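Beta-galactosidase (Geobacillus stearothermophilus, PDB 4OIF) probably hydrolyses terminal non-reducing beta-D-galactose residues from beta-D-galactosides, as a zinc-binding, trimeric member of glycosyl hydrolase family 42. Local coordinates at residues A[338-347]-A[675-683]; A[621-631]-A[643-654]. One frame throughout, in Å; residues are numbered along the deposited sequence.

Interaction 1: A[338-347]-A[675-683]; sequences RPGMHFLSSM and DKYEVRVVE
With its CG anti to the carbonyl carbon (chi1 -65°), Y677 lays its ring beside the start of helix 341-347, while M341, CG anti to the backbone N and the chain bent at chi2 and chi3, curls its methyl back over that ring. M341 CE sits 3.6 Å from the centroid of the Y677 ring, a CH-pi contact within a Met-aromatic pair; K676 CG covers the opposite face, and P339 O lies in plane at the edge, 3.5 Å from Y677 CD2. G340, the helix N-cap, has a positive phi at which a CB would jam against the preceding carbonyl O and press on Y677 CB, so glycine suits it. One water bridges G340 O and Y677 O. Further along, branched L344 puts CD2 3.6 Å from Y677 CD1 and CD1 3.6 Å from V679 CG2. M347 crosses V679 at a slant, its CB 3.9 Å from V679 CG1, while its bent chain carries SD towards V681 CG2. Were Y677 replaced by an alanine, the M341 methyl would probably lose the aromatic face it rests on, and E648 its phenol partner. Around this contact, helix 386-399 packs against F343, T296 of helix 296-312 meets M341 and Y677, and M644 of the adjacent strand 638-645 touches L344 and V679.

Interaction 2: A[621-631]-A[643-654]; sequences FVKHEKGVSVQ and IMNFTEEKQAVV
Strands 628-631 and 643-645 run antiparallel, their axes 4.7 Å apart at an angle of 159°, with S629 and M644 as the hydrogen-bonded pair between V628-N645 and V630-I643; in a second such pair K623 N bonds to V654 O (2.9 Å), and V654 N returns to K623 O. M644, bent at chi3, brings its long, pliant side chain back over the smaller S629, CE lying 3.5 Å from S629 OG. V630 CG2 and I643 CG2 run alongside each other, 4.0 Å apart, whereas V622 meets I643 tip to tip. Strands 628-634 and 638-645 form a beta hairpin in a five-stranded sheet, while 622-623 pairs with 651-655 in a second antiparallel sheet; the branched V622, V628, I643 and V653 meet between the two. In the type II turn from E625 to V628, G627 has a positive phi that suits glycine, and a side chain would collide with T647 CG2. N645 OD1 makes an Asx turn by accepting T647 N from above its carbonyl plane, while T647 OG1, 2.7 Å from N645 OD1, donates to it in plane. V628 CG2 passes Q651 CG at 3.3 Å, the two chains heading in opposite directions, and V628 CG1 and H624 CB both pack on V653 CG2. A water joins E625 N to Q651 OE1 and A652 O.

The centres of interactions 1 and 2 are about 11 Å apart, and interaction 2 is nested along the chain inside the loop that interaction 1 closes. Both reach the five-stranded antiparallel sheet, in which strands 638-645 and 679-685 are neighbours: R680 N is 2.8 Å from I643 O, a probable hydrogen bond. Interaction 2 also joins this sheet to the three-stranded one. Interaction 1 brings helix 341-351, of the TIM-barrel domain, against the C-terminal domain. The two meet directly where L344 packs on F646. Thus the helix packs on side chains of the inner strands 638-645 and 679-685, and on F646 just after the former, tying together domains distant in sequence, away from the zinc and the predicted catalytic residues.

Interaction 1: A[338-347]-A[675-683]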
loop_
_atom_site.group_PDB
_atom_site.type_symbol
_atom_site.label_atom_id
_atom_site.label_comp_id
_atom_site.label_asym_id
_atom_site.label_seq_id
_atom_site.Cartn_x
_atom_site.Cartn_y
_atom_site.Cartn_z
ATOM N N ARG A 338 -24.830 -14.455 14.265
ATOM C CA ARG A 338 -26.264 -14.662 14.080
ATOM C C ARG A 338 -26.801 -15.508 15.217
ATOM O O ARG A 338 -26.047 -16.271 15.808
ATOM C CB ARG A 338 -26.547 -15.336 12.734
ATOM C CG ARG A 338 -26.894 -14.357 11.644
ATOM C CD ARG A 338 -25.765 -13.370 11.411
ATOM N NE ARG A 338 -26.181 -12.339 10.476
ATOM C CZ ARG A 338 -26.109 -11.037 10.711
ATOM N NH1 ARG A 338 -25.604 -10.584 11.850
ATOM N NH2 ARG A 338 -26.530 -10.190 9.783
ATOM N N PRO A 339 -28.103 -15.373 15.530
ATOM C CA PRO A 339 -28.732 -16.217 16.558
ATOM C C PRO A 339 -28.334 -17.678 16.381
ATOM O O PRO A 339 -28.339 -18.159 15.246
ATOM C CB PRO A 339 -30.226 -16.027 16.301
ATOM C CG PRO A 339 -30.322 -14.642 15.715
ATOM C CD PRO A 339 -29.066 -14.446 14.906
ATOM N N GLY A 340 -27.956 -18.350 17.465
ATOM C CA GLY A 340 -27.570 -19.746 17.401
ATOM C C GLY A 340 -26.084 -19.997 17.166
ATOM O O GLY A 340 -25.549 -21.037 17.567
ATOM N N MET A 341 -25.412 -19.048 16.520
ATOM C CA MET A 341 -24.025 -19.247 16.143
ATOM C C MET A 341 -23.110 -19.228 17.366
ATOM O O MET A 341 -22.085 -19.926 17.404
ATOM C CB MET A 341 -23.591 -18.186 15.129
ATOM C CG MET A 341 -22.101 -18.179 14.833
ATOM S SD MET A 341 -21.488 -19.749 14.194
ATOM C CE MET A 341 -22.408 -19.853 12.685
ATOM N N HIS A 342 -23.471 -18.431 18.368
ATOM C CA HIS A 342 -22.651 -18.383 19.565
ATOM C C HIS A 342 -22.712 -19.718 20.294
ATOM O O HIS A 342 -21.673 -20.292 20.670
ATOM C CB HIS A 342 -23.072 -17.258 20.502
ATOM C CG HIS A 342 -22.239 -17.206 21.740
ATOM N ND1 HIS A 342 -20.865 -17.119 21.698
ATOM C CD2 HIS A 342 -22.570 -17.290 23.050
ATOM C CE1 HIS A 342 -20.388 -17.120 22.929
ATOM N NE2 HIS A 342 -21.402 -17.230 23.767
ATOM N N PHE A 343 -23.928 -20.220 20.477
ATOM C CA PHE A 343 -24.109 -21.528 21.099
ATOM C C PHE A 343 -23.292 -22.611 20.355
ATOM O O PHE A 343 -22.514 -23.388 20.960
ATOM C CB PHE A 343 -25.600 -21.904 21.153
ATOM C CG PHE A 343 -25.869 -23.085 22.018
ATOM C CD1 PHE A 343 -26.089 -22.928 23.371
ATOM C CD2 PHE A 343 -25.821 -24.370 21.493
ATOM C CE1 PHE A 343 -26.281 -24.030 24.186
ATOM C CE2 PHE A 343 -26.020 -25.469 22.299
ATOM C CZ PHE A 343 -26.248 -25.297 23.649
ATOM N N LEU A 344 -23.452 -22.616 19.036
ATOM C CA LEU A 344 -22.788 -23.569 18.148
ATOM C C LEU A 344 -21.274 -23.543 18.295
ATOM O O LEU A 344 -20.644 -24.592 18.517
ATOM C CB LEU A 344 -23.185 -23.279 16.698
ATOM C CG LEU A 344 -22.402 -23.880 15.532
ATOM C CD1 LEU A 344 -22.363 -25.407 15.567
ATOM C CD2 LEU A 344 -22.969 -23.379 14.198
ATOM N N SER A 345 -20.698 -22.346 18.183
ATOM C CA SER A 345 -19.249 -22.177 18.289
ATOM C C SER A 345 -18.717 -22.576 19.680
ATOM O O SER A 345 -17.639 -23.181 19.798
ATOM C CB SER A 345 -18.848 -20.734 17.946
ATOM O OG SER A 345 -19.301 -19.789 18.897
ATOM N N SER A 346 -19.473 -22.265 20.729
ATOM C CA SER A 346 -19.042 -22.667 22.060
ATOM C C SER A 346 -19.000 -24.191 22.188
ATOM O O SER A 346 -18.032 -24.780 22.739
ATOM C CB SER A 346 -19.967 -22.063 23.113
ATOM O OG SER A 346 -20.076 -20.671 22.921
ATOM N N MET A 347 -20.043 -24.833 21.666
ATOM C CA MET A 347 -20.072 -26.290 21.690
ATOM C C MET A 347 -18.906 -26.865 20.886
ATOM O O MET A 347 -18.314 -27.871 21.294
ATOM C CB MET A 347 -21.401 -26.820 21.157
ATOM C CG MET A 347 -22.583 -26.431 22.025
ATOM S SD MET A 347 -22.457 -27.095 23.696
ATOM C CE MET A 347 -22.607 -25.598 24.656
ATOM N N ASP A 675 -32.037 -28.141 12.971
ATOM C CA ASP A 675 -32.284 -26.802 12.451
ATOM C C ASP A 675 -30.945 -26.137 12.214
ATOM O O ASP A 675 -29.908 -26.632 12.683
ATOM C CB ASP A 675 -33.127 -25.967 13.420
ATOM C CG ASP A 675 -34.468 -26.604 13.723
ATOM O OD1 ASP A 675 -35.194 -26.968 12.768
ATOM O OD2 ASP A 675 -34.789 -26.749 14.921
ATOM N N LYS A 676 -30.965 -25.018 11.496
ATOM C CA LYS A 676 -29.771 -24.196 11.310
ATOM C C LYS A 676 -29.022 -24.001 12.635
ATOM O O LYS A 676 -29.619 -23.658 13.669
ATOM C CB LYS A 676 -30.145 -22.833 10.710
ATOM C CG LYS A 676 -28.954 -21.916 10.450
ATOM C CD LYS A 676 -29.311 -20.449 10.617
ATOM C CE LYS A 676 -30.403 -20.022 9.669
ATOM N NZ LYS A 676 -30.940 -18.676 10.008
ATOM N N TYR A 677 -27.721 -24.277 12.592
ATOM C CA TYR A 677 -26.793 -24.023 13.701
ATOM C C TYR A 677 -27.073 -24.874 14.934
ATOM O O TYR A 677 -26.470 -24.668 15.987
ATOM C CB TYR A 677 -26.807 -22.542 14.098
ATOM C CG TYR A 677 -26.285 -21.614 13.027
ATOM C CD1 TYR A 677 -25.506 -22.092 11.978
ATOM C CD2 TYR A 677 -26.566 -20.261 13.067
ATOM C CE1 TYR A 677 -25.030 -21.241 10.997
ATOM C CE2 TYR A 677 -26.099 -19.403 12.099
ATOM C CZ TYR A 677 -25.333 -19.890 11.064
ATOM O OH TYR A 677 -24.872 -19.013 10.104
ATOM N N GLU A 678 -27.969 -25.843 14.805
ATOM C CA GLU A 678 -28.313 -26.654 15.951
ATOM C C GLU A 678 -27.193 -27.605 16.295
ATOM O O GLU A 678 -26.553 -28.175 15.413
ATOM C CB GLU A 678 -29.589 -27.449 15.711
ATOM C CG GLU A 678 -30.028 -28.205 16.949
ATOM C CD GLU A 678 -31.275 -28.991 16.717
ATOM O OE1 GLU A 678 -31.863 -28.851 15.621
ATOM O OE2 GLU A 678 -31.660 -29.746 17.630
ATOM N N VAL A 679 -26.953 -27.758 17.588
ATOM C CA VAL A 679 -26.003 -28.734 18.068
ATOM C C VAL A 679 -26.755 -29.778 18.863
ATOM O O VAL A 679 -27.715 -29.491 19.557
ATOM C CB VAL A 679 -24.901 -28.108 18.954
ATOM C CG1 VAL A 679 -23.864 -29.159 19.338
ATOM C CG2 VAL A 679 -24.235 -26.931 18.247
ATOM N N ARG A 680 -26.313 -31.009 18.738
ATOM C CA ARG A 680 -26.818 -32.073 19.552
ATOM C C ARG A 680 -25.655 -32.586 20.377
ATOM O O ARG A 680 -24.611 -32.911 19.833
ATOM C CB ARG A 680 -27.399 -33.168 18.675
ATOM C CG ARG A 680 -28.740 -33.623 19.118
ATOM C CD ARG A 680 -29.828 -32.583 18.905
ATOM N NE ARG A 680 -31.109 -33.245 19.126
ATOM C CZ ARG A 680 -31.626 -33.432 20.330
ATOM N NH1 ARG A 680 -30.993 -32.950 21.393
ATOM N NH2 ARG A 680 -32.774 -34.068 20.476
ATOM N N VAL A 681 -25.798 -32.617 21.692
ATOM C CA VAL A 681 -24.738 -33.179 22.519
ATOM C C VAL A 681 -25.233 -34.482 23.098
ATOM O O VAL A 681 -26.256 -34.542 23.781
ATOM C CB VAL A 681 -24.302 -32.234 23.630
ATOM C CG1 VAL A 681 -23.165 -32.854 24.414
ATOM C CG2 VAL A 681 -23.837 -30.925 23.023
ATOM N N VAL A 682 -24.486 -35.533 22.824
ATOM C CA VAL A 682 -24.994 -36.873 22.973
ATOM C C VAL A 682 -24.023 -37.739 23.769
ATOM O O VAL A 682 -22.823 -37.503 23.769
ATOM C CB VAL A 682 -25.305 -37.439 21.567
ATOM C CG1 VAL A 682 -24.504 -38.689 21.248
ATOM C CG2 VAL A 682 -26.789 -37.669 21.435
ATOM N N GLU A 683 -24.557 -38.704 24.500
ATOM C CA GLU A 683 -23.726 -39.549 25.348
ATOM C C GLU A 683 -23.906 -41.004 24.959
ATOM O O GLU A 683 -25.022 -41.456 24.701
ATOM C CB GLU A 683 -24.072 -39.339 26.822
ATOM C CG GLU A 683 -23.354 -40.262 27.781
ATOM C CD GLU A 683 -23.907 -40.177 29.192
ATOM O OE1 GLU A 683 -23.621 -41.082 30.003
ATOM O OE2 GLU A 683 -24.635 -39.207 29.489
HETATM O O HOH W 1 -29.811 -17.375 12.856
HETATM O O HOH W 2 -26.831 -23.087 18.110
#

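Interaction 2: A[621-631]-A[643-654]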
loop_
_atom_site.group_PDB
_atom_site.type_symbol
_atom_site.label_atom_id
_atom_site.label_comp_id
_atom_site.label_asym_id
_atom_site.label_seq_id
_atom_site.Cartn_x
_atom_site.Cartn_y
_atom_site.Cartn_z
ATOM N N PHE A 621 -19.829 -42.991 14.501
ATOM C CA PHE A 621 -20.258 -42.685 13.151
ATOM C C PHE A 621 -21.649 -42.058 13.145
ATOM O O PHE A 621 -22.580 -42.571 13.758
ATOM C CB PHE A 621 -20.256 -43.928 12.267
ATOM C CG PHE A 621 -20.791 -43.663 10.888
ATOM C CD1 PHE A 621 -20.004 -43.033 9.941
ATOM C CD2 PHE A 621 -22.094 -44.003 10.551
ATOM C CE1 PHE A 621 -20.499 -42.762 8.665
ATOM C CE2 PHE A 621 -22.596 -43.733 9.283
ATOM C CZ PHE A 621 -21.796 -43.110 8.338
ATOM N N VAL A 622 -21.777 -40.930 12.463
ATOM C CA VAL A 622 -23.073 -40.338 12.220
ATOM C C VAL A 622 -23.168 -40.053 10.731
ATOM O O VAL A 622 -22.257 -39.463 10.162
ATOM C CB VAL A 622 -23.284 -39.033 13.010
ATOM C CG1 VAL A 622 -24.638 -38.432 12.667
ATOM C CG2 VAL A 622 -23.149 -39.268 14.498
ATOM N N LYS A 623 -24.256 -40.474 10.097
ATOM C CA LYS A 623 -24.465 -40.196 8.678
ATOM C C LYS A 623 -24.988 -38.775 8.491
ATOM O O LYS A 623 -25.978 -38.387 9.115
ATOM C CB LYS A 623 -25.432 -41.210 8.074
ATOM C CG LYS A 623 -25.857 -40.933 6.651
ATOM C CD LYS A 623 -26.503 -42.176 6.045
ATOM C CE LYS A 623 -26.878 -41.966 4.581
ATOM N NZ LYS A 623 -27.913 -40.899 4.408
ATOM N N HIS A 624 -24.319 -38.000 7.641
ATOM C CA HIS A 624 -24.673 -36.595 7.448
ATOM C C HIS A 624 -24.099 -36.021 6.145
ATOM O O HIS A 624 -23.211 -36.608 5.528
ATOM C CB HIS A 624 -24.186 -35.754 8.643
ATOM C CG HIS A 624 -22.698 -35.747 8.812
ATOM N ND1 HIS A 624 -21.854 -35.046 7.976
ATOM C CD2 HIS A 624 -21.902 -36.370 9.713
ATOM C CE1 HIS A 624 -20.603 -35.234 8.357
ATOM N NE2 HIS A 624 -20.606 -36.026 9.417
ATOM N N GLU A 625 -24.619 -34.864 5.749
ATOM C CA GLU A 625 -24.102 -34.103 4.615
ATOM C C GLU A 625 -22.951 -33.202 5.032
ATOM O O GLU A 625 -22.692 -33.015 6.231
ATOM C CB GLU A 625 -25.213 -33.257 3.990
ATOM C CG GLU A 625 -26.414 -34.067 3.541
ATOM C CD GLU A 625 -26.058 -35.105 2.487
ATOM O OE1 GLU A 625 -25.092 -34.889 1.731
ATOM O OE2 GLU A 625 -26.735 -36.148 2.421
ATOM N N LYS A 626 -22.274 -32.637 4.036
ATOM C CA LYS A 626 -21.167 -31.714 4.272
ATOM C C LYS A 626 -21.591 -30.498 5.092
ATOM O O LYS A 626 -22.643 -29.914 4.851
ATOM C CB LYS A 626 -20.565 -31.269 2.938
ATOM C CG LYS A 626 -19.679 -32.325 2.307
ATOM C CD LYS A 626 -19.053 -31.851 1.018
ATOM C CE LYS A 626 -18.035 -32.867 0.545
ATOM N NZ LYS A 626 -18.453 -34.241 0.945
ATOM N N GLY A 627 -20.772 -30.125 6.069
ATOM C CA GLY A 627 -21.054 -28.949 6.873
ATOM C C GLY A 627 -21.632 -29.328 8.218
ATOM O O GLY A 627 -21.902 -28.475 9.072
ATOM N N VAL A 628 -21.860 -30.622 8.394
ATOM C CA VAL A 628 -22.167 -31.148 9.708
ATOM C C VAL A 628 -20.909 -31.763 10.259
ATOM O O VAL A 628 -20.351 -32.669 9.657
ATOM C CB VAL A 628 -23.269 -32.204 9.681
ATOM C CG1 VAL A 628 -23.398 -32.872 11.045
ATOM C CG2 VAL A 628 -24.552 -31.574 9.277
ATOM N N SER A 629 -20.462 -31.259 11.400
ATOM C CA SER A 629 -19.248 -31.733 12.024
ATOM C C SER A 629 -19.603 -32.600 13.211
ATOM O O SER A 629 -20.404 -32.212 14.055
ATOM C CB SER A 629 -18.370 -30.546 12.452
ATOM O OG SER A 629 -17.218 -30.985 13.149
ATOM N N VAL A 630 -19.018 -33.784 13.279
ATOM C CA VAL A 630 -19.214 -34.624 14.446
ATOM C C VAL A 630 -17.869 -34.797 15.121
ATOM O O VAL A 630 -16.917 -35.240 14.489
ATOM C CB VAL A 630 -19.825 -36.002 14.083
ATOM C CG1 VAL A 630 -19.927 -36.872 15.323
ATOM C CG2 VAL A 630 -21.201 -35.827 13.428
ATOM N N GLN A 631 -17.789 -34.421 16.394
ATOM C CA GLN A 631 -16.524 -34.491 17.120
ATOM C C GLN A 631 -16.761 -35.017 18.515
ATOM O O GLN A 631 -17.779 -34.708 19.107
ATOM C CB GLN A 631 -15.857 -33.113 17.195
ATOM C CG GLN A 631 -15.277 -32.607 15.882
ATOM C CD GLN A 631 -14.094 -33.424 15.425
ATOM O OE1 GLN A 631 -13.320 -33.942 16.241
ATOM N NE2 GLN A 631 -13.950 -33.557 14.114
ATOM N N ILE A 643 -22.717 -33.281 17.718
ATOM C CA ILE A 643 -23.192 -33.229 16.342
ATOM C C ILE A 643 -23.589 -31.790 16.008
ATOM O O ILE A 643 -24.608 -31.282 16.475
ATOM C CB ILE A 643 -24.370 -34.184 16.119
ATOM C CG1 ILE A 643 -24.047 -35.566 16.709
ATOM C CG2 ILE A 643 -24.697 -34.273 14.640
ATOM C CD1 ILE A 643 -25.213 -36.576 16.667
ATOM N N MET A 644 -22.773 -31.139 15.185
ATOM C CA MET A 644 -22.858 -29.699 14.988
ATOM C C MET A 644 -23.207 -29.306 13.548
ATOM O O MET A 644 -22.503 -29.654 12.601
ATOM C CB MET A 644 -21.532 -29.052 15.418
ATOM C CG MET A 644 -21.158 -29.370 16.856
ATOM S SD MET A 644 -19.456 -28.950 17.277
ATOM C CE MET A 644 -18.532 -30.132 16.304
ATOM N N ASN A 645 -24.302 -28.581 13.385
ATOM C CA ASN A 645 -24.704 -28.139 12.055
ATOM C C ASN A 645 -24.092 -26.788 11.709
ATOM O O ASN A 645 -24.642 -25.749 12.054
ATOM C CB ASN A 645 -26.228 -28.071 11.956
ATOM C CG ASN A 645 -26.711 -27.694 10.567
ATOM O OD1 ASN A 645 -25.918 -27.548 9.627
ATOM N ND2 ASN A 645 -28.025 -27.533 10.428
ATOM N N PHE A 646 -22.957 -26.805 11.014
ATOM C CA PHE A 646 -22.324 -25.559 10.601
ATOM C C PHE A 646 -22.836 -25.087 9.228
ATOM O O PHE A 646 -22.057 -24.607 8.402
ATOM C CB PHE A 646 -20.797 -25.714 10.583
ATOM C CG PHE A 646 -20.154 -25.616 11.951
ATOM C CD1 PHE A 646 -20.074 -24.391 12.613
ATOM C CD2 PHE A 646 -19.610 -26.744 12.569
ATOM C CE1 PHE A 646 -19.467 -24.294 13.876
ATOM C CE2 PHE A 646 -19.008 -26.651 13.821
ATOM C CZ PHE A 646 -18.942 -25.414 14.479
ATOM N N THR A 647 -24.142 -25.228 8.987
ATOM C CA THR A 647 -24.740 -24.748 7.741
ATOM C C THR A 647 -25.979 -23.939 8.062
ATOM O O THR A 647 -26.504 -24.015 9.174
ATOM C CB THR A 647 -25.149 -25.885 6.788
ATOM O OG1 THR A 647 -26.422 -26.394 7.192
ATOM C CG2 THR A 647 -24.127 -27.020 6.797
ATOM N N GLU A 648 -26.475 -23.200 7.077
ATOM C CA GLU A 648 -27.618 -22.328 7.293
ATOM C C GLU A 648 -28.945 -22.979 6.886
ATOM O O GLU A 648 -29.920 -22.284 6.586
ATOM C CB GLU A 648 -27.430 -21.003 6.546
ATOM C CG GLU A 648 -26.491 -20.020 7.234
ATOM C CD GLU A 648 -25.025 -20.379 7.049
ATOM O OE1 GLU A 648 -24.658 -20.905 5.967
ATOM O OE2 GLU A 648 -24.242 -20.148 7.993
ATOM N N GLU A 649 -28.997 -24.308 6.897
ATOM C CA GLU A 649 -30.232 -25.003 6.543
ATOM C C GLU A 649 -30.503 -26.250 7.387
ATOM O O GLU A 649 -29.649 -26.718 8.148
ATOM C CB GLU A 649 -30.204 -25.376 5.064
ATOM C CG GLU A 649 -28.999 -26.206 4.700
ATOM C CD GLU A 649 -28.807 -26.327 3.209
ATOM O OE1 GLU A 649 -29.599 -27.053 2.566
ATOM O OE2 GLU A 649 -27.862 -25.694 2.685
ATOM N N LYS A 650 -31.717 -26.771 7.250
ATOM C CA LYS A 650 -32.106 -27.985 7.935
ATOM C C LYS A 650 -31.230 -29.129 7.461
ATOM O O LYS A 650 -30.740 -29.140 6.326
ATOM C CB LYS A 650 -33.577 -28.297 7.703
ATOM C CG LYS A 650 -34.522 -27.435 8.536
ATOM C CD LYS A 650 -35.981 -27.843 8.332
ATOM C CE LYS A 650 -36.923 -26.721 8.733
ATOM N NZ LYS A 650 -36.632 -26.277 10.119
ATOM N N GLN A 651 -31.028 -30.095 8.339
ATOM C CA GLN A 651 -30.000 -31.077 8.098
ATOM C C GLN A 651 -30.334 -32.445 8.705
ATOM O O GLN A 651 -30.424 -32.595 9.920
ATOM C CB GLN A 651 -28.688 -30.536 8.640
ATOM C CG GLN A 651 -27.505 -31.066 7.925
ATOM C CD GLN A 651 -27.407 -30.608 6.489
ATOM O OE1 GLN A 651 -27.418 -31.429 5.578
ATOM N NE2 GLN A 651 -27.275 -29.300 6.278
ATOM N N ALA A 652 -30.533 -33.438 7.845
ATOM C CA ALA A 652 -30.875 -34.784 8.296
ATOM C C ALA A 652 -29.621 -35.558 8.663
ATOM O O ALA A 652 -28.660 -35.625 7.905
ATOM C CB ALA A 652 -31.665 -35.534 7.233
ATOM N N VAL A 653 -29.658 -36.167 9.831
ATOM C CA VAL A 653 -28.488 -36.774 10.414
ATOM C C VAL A 653 -28.957 -38.161 10.844
ATOM O O VAL A 653 -30.131 -38.331 11.121
ATOM C CB VAL A 653 -27.959 -35.876 11.577
ATOM C CG1 VAL A 653 -27.621 -36.660 12.819
ATOM C CG2 VAL A 653 -26.815 -34.970 11.095
ATOM N N VAL A 654 -28.094 -39.172 10.838
ATOM C CA VAL A 654 -28.555 -40.510 11.213
ATOM C C VAL A 654 -27.577 -41.217 12.150
ATOM O O VAL A 654 -26.406 -41.413 11.814
ATOM C CB VAL A 654 -28.793 -41.417 9.969
ATOM C CG1 VAL A 654 -29.354 -42.765 10.392
ATOM C CG2 VAL A 654 -29.736 -40.759 8.985
HETATM O O HOH W 3 -28.392 -38.140 6.319
HETATM O O HOH W 4 -26.946 -33.933 7.050
#